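CRISPR-associated protein, Cse1 family (Acidimicrobium ferrooxidans, PDB 4H3T) probably serves as the large Cse1 subunit of a type I-E CRISPR Cascade complex, contributing to recognition of foreign DNA. Local coordinates at residues A[306-310]-A[311-315]; A[322-325]-A[326-330]; A[346-349]-A[350-354]; A[453-456]-A[457-460]. The protein carries 1 engineered substitution. One frame throughout, in Å; residues are numbered along the deposited sequence.

Interaction 1 (A[306-310]-A[311-315])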
loop_
_atom_site.group_PDB
_atom_site.type_symbol
_atom_site.label_atom_id
_atom_site.label_comp_id
_atom_site.label_asym_id
_atom_site.label_seq_id
_atom_site.Cartn_x
_atom_site.Cartn_y
_atom_site.Cartn_z
ATOM N N GLU A 306 -13.748 -10.397 -11.281
ATOM C CA GLU A 306 -14.256 -11.442 -10.374
ATOM C C GLU A 306 -15.362 -12.258 -11.013
ATOM O O GLU A 306 -15.357 -13.477 -10.878
ATOM C CB GLU A 306 -14.785 -10.766 -9.113
ATOM C CG GLU A 306 -15.301 -11.714 -8.043
ATOM C CD GLU A 306 -15.813 -10.974 -6.828
ATOM O OE1 GLU A 306 -16.651 -10.057 -7.009
ATOM O OE2 GLU A 306 -15.330 -11.265 -5.707
ATOM N N SER A 307 -16.337 -11.595 -11.680
ATOM C CA SER A 307 -17.396 -12.309 -12.383
ATOM C C SER A 307 -17.911 -11.485 -13.585
ATOM O O SER A 307 -17.796 -10.262 -13.598
ATOM C CB SER A 307 -18.541 -12.642 -11.421
ATOM O OG SER A 307 -19.232 -11.483 -10.977
ATOM N N ARG A 308 -18.456 -12.169 -14.578
ATOM C CA ARG A 308 -19.048 -11.587 -15.779
ATOM C C ARG A 308 -20.311 -12.330 -16.083
ATOM O O ARG A 308 -20.219 -13.536 -16.270
ATOM C CB ARG A 308 -18.091 -11.680 -17.001
ATOM C CG ARG A 308 -18.698 -11.197 -18.307
ATOM C CD ARG A 308 -17.685 -11.174 -19.433
ATOM N NE ARG A 308 -17.356 -9.803 -19.819
ATOM C CZ ARG A 308 -16.133 -9.299 -19.966
ATOM N NH1 ARG A 308 -15.971 -8.029 -20.318
ATOM N NH2 ARG A 308 -15.060 -10.063 -19.772
ATOM N N ARG A 309 -21.471 -11.618 -16.171
ATOM C CA ARG A 309 -22.753 -12.176 -16.576
ATOM C C ARG A 309 -23.255 -11.230 -17.654
ATOM O O ARG A 309 -23.714 -10.135 -17.309
ATOM C CB ARG A 309 -23.715 -12.261 -15.371
ATOM C CG ARG A 309 -23.209 -13.110 -14.195
ATOM C CD ARG A 309 -23.400 -14.617 -14.382
ATOM N NE ARG A 309 -22.139 -15.361 -14.268
ATOM C CZ ARG A 309 -21.420 -15.508 -13.152
ATOM N NH1 ARG A 309 -21.819 -14.953 -12.009
ATOM N NH2 ARG A 309 -20.286 -16.200 -13.173
ATOM N N GLY A 310 -23.022 -11.569 -18.923
ATOM C CA GLY A 310 -23.326 -10.658 -20.026
ATOM C C GLY A 310 -22.655 -9.317 -19.827
ATOM O O GLY A 310 -21.460 -9.249 -19.557
ATOM N N ALA A 311 -23.434 -8.242 -19.817
ATOM C CA ALA A 311 -22.912 -6.874 -19.587
ATOM C C ALA A 311 -22.569 -6.576 -18.172
ATOM O O ALA A 311 -21.880 -5.571 -17.946
ATOM C CB ALA A 311 -23.936 -5.848 -20.065
ATOM N N GLU A 312 -22.974 -7.421 -17.189
ATOM C CA GLU A 312 -22.665 -7.129 -15.773
ATOM C C GLU A 312 -21.334 -7.724 -15.406
ATOM O O GLU A 312 -21.186 -8.937 -15.446
ATOM C CB GLU A 312 -23.759 -7.716 -14.834
ATOM C CG GLU A 312 -25.082 -6.964 -14.879
ATOM C CD GLU A 312 -25.178 -5.718 -14.008
ATOM O OE1 GLU A 312 -25.935 -4.791 -14.381
ATOM O OE2 GLU A 312 -24.536 -5.686 -12.932
ATOM N N VAL A 313 -20.370 -6.911 -15.092
ATOM C CA VAL A 313 -19.037 -7.387 -14.743
ATOM C C VAL A 313 -18.670 -6.858 -13.377
ATOM O O VAL A 313 -18.828 -5.663 -13.139
ATOM C CB VAL A 313 -17.977 -6.942 -15.801
ATOM C CG1 VAL A 313 -16.622 -7.623 -15.532
ATOM C CG2 VAL A 313 -18.442 -7.253 -17.242
ATOM N N SER A 314 -18.118 -7.686 -12.504
ATOM C CA SER A 314 -17.613 -7.187 -11.213
ATOM C C SER A 314 -16.094 -7.362 -11.134
ATOM O O SER A 314 -15.516 -8.325 -11.652
ATOM C CB SER A 314 -18.284 -7.872 -10.023
ATOM O OG SER A 314 -18.005 -9.261 -10.006
ATOM N N TYR A 315 -15.478 -6.374 -10.546
ATOM C CA TYR A 315 -14.056 -6.293 -10.348
ATOM C C TYR A 315 -13.745 -6.203 -8.902
ATOM O O TYR A 315 -14.458 -5.525 -8.174
ATOM C CB TYR A 315 -13.491 -5.058 -11.043
ATOM C CG TYR A 315 -13.633 -5.076 -12.540
ATOM C CD1 TYR A 315 -12.659 -5.657 -13.343
ATOM C CD2 TYR A 315 -14.731 -4.492 -13.163
ATOM C CE1 TYR A 315 -12.801 -5.709 -14.731
ATOM C CE2 TYR A 315 -14.879 -4.536 -14.546
ATOM C CZ TYR A 315 -13.909 -5.145 -15.324
ATOM O OH TYR A 315 -13.994 -5.167 -16.682
#
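S307 and S314 face each other as an antiparallel hydrogen-bonded pair, and their hydroxyls meet on one face of the ribbon: S307 OG lies 2.7 Å from S314 OG, a hydrogen bond whose direction is not settled. Each OG sits between its own backbone N and carbonyl carbon (chi1 68° in S307, 63° in S314), which turns the two groups to each other. Beneath them S314 N gives a bond of 2.8 Å to S307 O. Strand 303-309 is irregular here. S314 O accepts from two successive amides, E306 N at 2.7 Å and, weakly, S307 N at 3.4 Å, and this doubling is the evidence for a bulge. The extended side chain of E306 brings OE1 to 3.4 Å from S314 OG, a weak contact at most, since the same proton may go to the neighbouring serine.

Nearer the turn the pairing is regular. R309 N points almost straight at E312 O (2.8 Å, 173° at the hydrogen), while E312 N reaches R309 O from above the carbonyl plane. Between these pairs, R308 runs alongside V313 on the opposite face, with V313 CG2 3.8 Å from R308 NE. Here the backbone adds two CA-H...O contacts, V313 CA to S307 O and R308 CA to E312 O. G310 takes a positive phi, which favours glycine, within a type II' turn from R309 to E312. Together these features define a surface beta hairpin, strands 303-309 and 312-317, closed by a tight type II' turn and carrying a classic beta bulge at E306, S307 and S314.

Interaction 2 (A[322-325]-A[326-330])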
loop_
_atom_site.group_PDB
_atom_site.type_symbol
_atom_site.label_atom_id
_atom_site.label_comp_id
_atom_site.label_asym_id
_atom_site.label_seq_id
_atom_site.Cartn_x
_atom_site.Cartn_y
_atom_site.Cartn_z
ATOM N N PRO A 322 -0.615 -10.076 2.634
ATOM C CA PRO A 322 0.196 -9.901 3.875
ATOM C C PRO A 322 0.910 -11.202 4.250
ATOM O O PRO A 322 0.592 -12.298 3.789
ATOM C CB PRO A 322 -0.823 -9.467 4.945
ATOM C CG PRO A 322 -2.151 -9.241 4.195
ATOM C CD PRO A 322 -2.067 -10.048 2.923
ATOM N N GLY A 323 1.943 -11.052 5.049
ATOM C CA GLY A 323 2.679 -12.188 5.540
ATOM C C GLY A 323 3.706 -12.763 4.573
ATOM O O GLY A 323 4.203 -13.837 4.871
ATOM N N GLN A 324 3.961 -12.125 3.399
ATOM C CA GLN A 324 5.046 -12.525 2.459
ATOM C C GLN A 324 5.799 -11.308 1.973
ATOM O O GLN A 324 5.242 -10.205 1.961
ATOM C CB GLN A 324 4.518 -13.270 1.294
ATOM C CG GLN A 324 3.700 -12.446 0.310
ATOM C CD GLN A 324 3.204 -13.232 -0.850
ATOM O OE1 GLN A 324 2.802 -12.666 -1.903
ATOM N NE2 GLN A 324 3.009 -14.508 -0.634
ATOM N N GLN A 325 7.012 -11.507 1.514
ATOM C CA GLN A 325 7.885 -10.426 0.967
ATOM C C GLN A 325 7.190 -9.954 -0.328
ATOM O O GLN A 325 6.650 -10.791 -1.048
ATOM C CB GLN A 325 9.274 -10.929 0.690
ATOM C CG GLN A 325 10.038 -11.380 1.958
ATOM C CD GLN A 325 9.856 -12.837 2.374
ATOM O OE1 GLN A 325 9.001 -13.568 1.862
ATOM N NE2 GLN A 325 10.502 -13.207 3.457
ATOM N N VAL A 326 7.172 -8.689 -0.620
ATOM C CA VAL A 326 6.337 -8.147 -1.686
ATOM C C VAL A 326 6.693 -8.714 -3.064
ATOM O O VAL A 326 5.802 -8.969 -3.856
ATOM C CB VAL A 326 6.291 -6.582 -1.739
ATOM C CG1 VAL A 326 7.631 -5.984 -2.020
ATOM C CG2 VAL A 326 5.295 -6.099 -2.782
ATOM N N TRP A 327 7.955 -9.002 -3.338
ATOM C CA TRP A 327 8.301 -9.599 -4.656
ATOM C C TRP A 327 7.706 -10.990 -4.911
ATOM O O TRP A 327 7.550 -11.389 -6.069
ATOM C CB TRP A 327 9.823 -9.638 -4.846
ATOM C CG TRP A 327 10.601 -10.292 -3.741
ATOM C CD1 TRP A 327 11.095 -9.697 -2.619
ATOM C CD2 TRP A 327 10.852 -11.697 -3.595
ATOM N NE1 TRP A 327 11.677 -10.631 -1.806
ATOM C CE2 TRP A 327 11.550 -11.870 -2.380
ATOM C CE3 TRP A 327 10.720 -12.802 -4.466
ATOM C CZ2 TRP A 327 12.025 -13.133 -1.959
ATOM C CZ3 TRP A 327 11.198 -14.039 -4.057
ATOM C CH2 TRP A 327 11.898 -14.178 -2.845
ATOM N N ARG A 328 7.288 -11.721 -3.846
ATOM C CA ARG A 328 6.620 -12.989 -4.042
ATOM C C ARG A 328 5.250 -12.781 -4.763
ATOM O O ARG A 328 4.760 -13.705 -5.378
ATOM C CB ARG A 328 6.482 -13.739 -2.713
ATOM C CG ARG A 328 7.791 -14.306 -2.247
ATOM C CD ARG A 328 7.771 -14.713 -0.794
ATOM N NE ARG A 328 6.847 -15.785 -0.485
ATOM C CZ ARG A 328 6.671 -16.294 0.721
ATOM N NH1 ARG A 328 7.312 -15.781 1.771
ATOM N NH2 ARG A 328 5.819 -17.285 0.903
ATOM N N GLY A 329 4.661 -11.594 -4.662
ATOM C CA GLY A 329 3.418 -11.255 -5.331
ATOM C C GLY A 329 3.683 -10.319 -6.514
ATOM O O GLY A 329 2.827 -9.511 -6.852
ATOM N N LEU A 330 4.891 -10.375 -7.146
ATOM C CA LEU A 330 5.192 -9.469 -8.268
ATOM C C LEU A 330 4.144 -9.584 -9.414
ATOM O O LEU A 330 3.744 -8.582 -9.997
ATOM C CB LEU A 330 6.586 -9.790 -8.818
ATOM C CG LEU A 330 7.051 -8.912 -10.020
ATOM C CD1 LEU A 330 7.024 -7.480 -9.692
ATOM C CD2 LEU A 330 8.448 -9.309 -10.441
HETATM O O HOH W 1 3.190 -10.171 -1.897
#
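R328 lays its guanidinium against Q324 and Q325 in two different ways. From Q324 the contact is through CB, which in the conformer given caps the middle of one guanidinium face, 3.6 Å from its plane. From Q325 it comes at the edge: R328 NH1 donates to Q325 OE1 at 2.8 Å with 166° at the hydrogen. The oxygen lies close to the guanidinium plane and the donor lies in the amide's carbonyl plane, although the two planes are 33° apart overall. The bend at chi3 of R328 (64°) swings the group back over the preceding residues. Its backbone is tied to the same partner, R328 N bonding to Q325 O at 3.0 Å across the turn into the 3-10 segment 326-328. W327 runs alongside Q325, with NE1 3.5 Å from Q325 CB, and spends its indole N-H on D464. R328 CG rests near the border of one indole face, 3.8 Å from its plane.

On the guanidinium face away from Q324, Y460 makes a cation-pi contact, and NH1 has a second partner in E457 OE1, a salt bridge. Putting a leucine in place of R328 would probably leave Q325 OE1 and E457 without their shared donor, and the Y460 ring without its cation. The charge is thus held by a methylene on one face, an aromatic ring on the other and two oxygens at NH1, an arrangement likely to fix its rotation and to bind this loop electrostatically to helix 445-473.

Interaction 3 (A[346-349]-A[350-354])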
loop_
_atom_site.group_PDB
_atom_site.type_symbol
_atom_site.label_atom_id
_atom_site.label_comp_id
_atom_site.label_asym_id
_atom_site.label_seq_id
_atom_site.Cartn_x
_atom_site.Cartn_y
_atom_site.Cartn_z
ATOM N N LEU A 346 1.049 2.822 -12.810
ATOM C CA LEU A 346 2.121 2.037 -13.377
ATOM C C LEU A 346 2.127 2.118 -14.916
ATOM O O LEU A 346 3.205 2.135 -15.520
ATOM C CB LEU A 346 2.004 0.592 -12.875
ATOM C CG LEU A 346 2.190 0.426 -11.328
ATOM C CD1 LEU A 346 2.166 -1.076 -10.979
ATOM C CD2 LEU A 346 3.442 1.056 -10.837
ATOM N N SER A 347 0.946 2.143 -15.538
ATOM C CA SER A 347 0.809 2.334 -16.995
ATOM C C SER A 347 1.313 3.711 -17.357
ATOM O O SER A 347 1.977 3.858 -18.347
ATOM C CB SER A 347 -0.647 2.217 -17.407
ATOM O OG SER A 347 -1.227 0.967 -17.103
ATOM N N PHE A 348 1.080 4.733 -16.493
ATOM C CA PHE A 348 1.642 6.035 -16.796
ATOM C C PHE A 348 3.192 5.992 -16.751
ATOM O O PHE A 348 3.856 6.411 -17.694
ATOM C CB PHE A 348 1.122 7.084 -15.802
ATOM C CG PHE A 348 1.778 8.410 -15.990
ATOM C CD1 PHE A 348 1.702 9.072 -17.212
ATOM C CD2 PHE A 348 2.479 9.014 -14.952
ATOM C CE1 PHE A 348 2.280 10.322 -17.384
ATOM C CE2 PHE A 348 3.121 10.238 -15.145
ATOM C CZ PHE A 348 3.005 10.893 -16.361
ATOM N N VAL A 349 3.754 5.475 -15.635
ATOM C CA VAL A 349 5.215 5.433 -15.413
ATOM C C VAL A 349 5.933 4.584 -16.533
ATOM O O VAL A 349 7.091 4.845 -16.866
ATOM C CB VAL A 349 5.577 4.911 -13.977
ATOM C CG1 VAL A 349 7.088 4.664 -13.822
ATOM C CG2 VAL A 349 5.145 5.921 -12.942
ATOM N N GLU A 350 5.277 3.533 -16.996
ATOM C CA GLU A 350 5.768 2.629 -18.038
ATOM C C GLU A 350 6.219 3.431 -19.273
ATOM O O GLU A 350 7.204 3.055 -19.894
ATOM C CB GLU A 350 4.642 1.616 -18.357
ATOM C CG GLU A 350 4.791 0.670 -19.518
ATOM C CD GLU A 350 3.563 -0.194 -19.770
ATOM O OE1 GLU A 350 2.715 -0.378 -18.855
ATOM O OE2 GLU A 350 3.467 -0.712 -20.908
ATOM N N GLY A 351 5.536 4.542 -19.596
ATOM C CA GLY A 351 5.918 5.372 -20.726
ATOM C C GLY A 351 6.944 6.464 -20.472
ATOM O O GLY A 351 7.107 7.307 -21.348
ATOM N N LEU A 352 7.657 6.482 -19.322
ATOM C CA LEU A 352 8.604 7.573 -18.972
ATOM C C LEU A 352 10.130 7.289 -19.104
ATOM O O LEU A 352 10.945 8.107 -18.658
ATOM C CB LEU A 352 8.342 8.023 -17.499
ATOM C CG LEU A 352 6.923 8.455 -17.183
ATOM C CD1 LEU A 352 6.787 8.906 -15.739
ATOM C CD2 LEU A 352 6.445 9.527 -18.142
ATOM N N GLN A 353 10.529 6.205 -19.693
ATOM C CA GLN A 353 11.986 5.934 -19.911
ATOM C C GLN A 353 12.777 7.081 -20.652
ATOM O O GLN A 353 13.898 7.444 -20.248
ATOM C CB GLN A 353 12.119 4.683 -20.773
ATOM C CG GLN A 353 11.550 3.440 -20.019
ATOM C CD GLN A 353 12.400 2.188 -20.165
ATOM O OE1 GLN A 353 13.581 2.160 -19.790
ATOM N NE2 GLN A 353 11.804 1.096 -20.620
ATOM N N SER A 354 12.137 7.707 -21.658
ATOM C CA SER A 354 12.826 8.764 -22.412
ATOM C C SER A 354 13.064 10.020 -21.522
ATOM O O SER A 354 13.856 10.856 -21.913
ATOM C CB SER A 354 12.074 9.101 -23.698
ATOM O OG SER A 354 10.779 9.619 -23.438
#
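The C-terminal turn of helix 344-350 is where F348 and V349 meet L352, as the backbone hydrogen bonds change from the i to i+4 span to the i to i+3 span. E350 N still bonds four residues back, to L346 O at 2.9 Å. The next two amides reach only three back: G351 N to F348 O at 3.2 Å and L352 N to V349 O at 3.0 Å. Both of these approach from well above the carbonyl plane (51° and 58°).

L352 then turns back toward the helix. With CG anti to its carbonyl carbon (chi1 -56°), its branched end is carried to F348, where CD2 lies over one face of the ring and CD1 comes 3.9 Å from F348 CE2. The two side chains cross at a slant, and V349 CG2 adds a looser apolar contact at 4.4 Å from L352 CD1. Replacing L352 with an alanine would probably open a gap beside the F348 ring and strip V349 of this neighbour. The buried F348, on which L352 rests, also meets W77 of helix 74-82 and Y223 edge-to-face.

On another side of the helix, the carboxylate of E350 is engaged by R342 in a salt bridge and by Q393 in a hydrogen bond. Its extended chain starts close to the backbone, with E350 CB 3.2 Å from L346 O.

Interaction 4 (A[453-456]-A[457-460]); sequences SALA and EEIY. Engineered in segment 457-460: I459 (natural residue Leu).
A456 O approaches the Y460 ring obliquely, 3.2 Å from Y460 CD2, and the ring has a cation-pi partner in R328. The approach of A456 follows the i to i+4 geometry of one turn of helix 445-473, and the same oxygen takes the backbone bond from Y460 N at 3.0 Å. The Y460 side chain also packs on A410 and A413 of helix 397-415. A second flat group is the E458 carboxylate. The E458 and L455 side chains cross at an angle, and E458 OE1 comes 3.9 Å from L455 CD1, while OE2 forms a salt bridge with R501 of helix 481-504. The E458 chain leaves the backbone on the side away from N (chi1 -171°) and runs straight out to that neighbouring helix.

The helical ladder is regular: E457 N to S453 O, E458 N to A454 O and I459 N to L455 O are all i+4 bonds, of 2.9, 3.0 and 3.1 Å. E457 OE1 pairs with R328, while OE2 accepts from a water that also meets S453 OG in the conformer given, so that bridge is doubtful. I459, an engineered residue replacing the natural leucine, packs on V494 and L498, and on the helix itself its branch I459 CG2 lies 3.2 Å from A456 O.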
loop_
_atom_site.group_PDB
_atom_site.type_symbol
_atom_site.label_atom_id
_atom_site.label_comp_id
_atom_site.label_asym_id
_atom_site.label_seq_id
_atom_site.Cartn_x
_atom_site.Cartn_y
_atom_site.Cartn_z
ATOM N N SER A 453 6.454 -25.820 5.299
ATOM C CA SER A 453 6.183 -24.398 5.204
ATOM C C SER A 453 7.244 -23.592 5.887
ATOM O O SER A 453 7.649 -22.583 5.329
ATOM C CB SER A 453 4.823 -24.056 5.806
ATOM O OG SER A 453 4.633 -22.656 5.734
ATOM N N ALA A 454 7.683 -24.001 7.110
ATOM C CA ALA A 454 8.739 -23.281 7.844
ATOM C C ALA A 454 10.043 -23.258 7.024
ATOM O O ALA A 454 10.649 -22.216 6.914
ATOM C CB ALA A 454 8.979 -23.886 9.237
ATOM N N LEU A 455 10.434 -24.354 6.405
ATOM C CA LEU A 455 11.680 -24.360 5.627
ATOM C C LEU A 455 11.536 -23.522 4.340
ATOM O O LEU A 455 12.487 -22.850 3.951
ATOM C CB LEU A 455 12.183 -25.784 5.341
ATOM C CG LEU A 455 13.663 -25.914 4.817
ATOM C CD1 LEU A 455 14.693 -25.284 5.796
ATOM C CD2 LEU A 455 13.996 -27.319 4.645
ATOM N N ALA A 456 10.358 -23.527 3.700
ATOM C CA ALA A 456 10.063 -22.615 2.569
ATOM C C ALA A 456 10.183 -21.156 3.023
ATOM O O ALA A 456 10.813 -20.332 2.356
ATOM C CB ALA A 456 8.639 -22.875 2.059
ATOM N N GLU A 457 9.569 -20.803 4.166
ATOM C CA GLU A 457 9.701 -19.413 4.640
ATOM C C GLU A 457 11.154 -19.052 4.919
ATOM O O GLU A 457 11.583 -17.931 4.660
ATOM C CB GLU A 457 8.824 -19.120 5.870
ATOM C CG GLU A 457 7.338 -19.122 5.566
ATOM C CD GLU A 457 6.911 -18.139 4.488
ATOM O OE1 GLU A 457 7.537 -17.057 4.335
ATOM O OE2 GLU A 457 5.969 -18.485 3.755
ATOM N N GLU A 458 11.929 -19.969 5.430
ATOM C CA GLU A 458 13.344 -19.678 5.671
ATOM C C GLU A 458 14.113 -19.385 4.338
ATOM O O GLU A 458 14.876 -18.436 4.281
ATOM C CB GLU A 458 14.021 -20.842 6.423
ATOM C CG GLU A 458 15.417 -20.446 6.860
ATOM C CD GLU A 458 15.966 -21.316 7.978
ATOM O OE1 GLU A 458 15.348 -22.354 8.333
ATOM O OE2 GLU A 458 17.082 -20.994 8.437
ATOM N N ILE A 459 13.936 -20.176 3.288
ATOM C CA ILE A 459 14.609 -19.859 2.031
ATOM C C ILE A 459 14.090 -18.508 1.452
ATOM O O ILE A 459 14.881 -17.728 0.964
ATOM C CB ILE A 459 14.554 -20.999 0.987
ATOM C CG1 ILE A 459 15.658 -20.745 -0.075
ATOM C CG2 ILE A 459 13.175 -21.194 0.337
ATOM C CD1 ILE A 459 15.818 -21.683 -1.170
ATOM N N TYR A 460 12.800 -18.188 1.566
ATOM C CA TYR A 460 12.342 -16.878 1.077
ATOM C C TYR A 460 13.046 -15.732 1.829
ATOM O O TYR A 460 13.426 -14.740 1.202
ATOM C CB TYR A 460 10.804 -16.757 1.192
ATOM C CG TYR A 460 10.103 -17.545 0.121
ATOM C CD1 TYR A 460 10.315 -17.261 -1.222
ATOM C CD2 TYR A 460 9.122 -18.485 0.437
ATOM C CE1 TYR A 460 9.553 -17.853 -2.218
ATOM C CE2 TYR A 460 8.431 -19.173 -0.575
ATOM C CZ TYR A 460 8.685 -18.860 -1.906
ATOM O OH TYR A 460 8.000 -19.304 -2.982
HETATM O O HOH W 2 5.054 -21.005 3.635
#

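Overall arrangement
The four contacts follow in series along the chain, from the hairpin of interaction 1 through the loop of interaction 2 and the helix end of interaction 3 to the long helix of interaction 4. The hairpin strands form a three-stranded antiparallel sheet with strand 340-341, which just precedes the helix of interaction 3, although interactions 1 and 3 lie about 29 Å apart, centre to centre. Interactions 2 and 3 approach to about 8 Å at their nearest atoms. Among the four, only interactions 2 and 4 touch each other, their centres about 13 Å apart: across more than a hundred residues, the loop before helix 330-334 is joined to helix 445-473 by charge and aromatic packing.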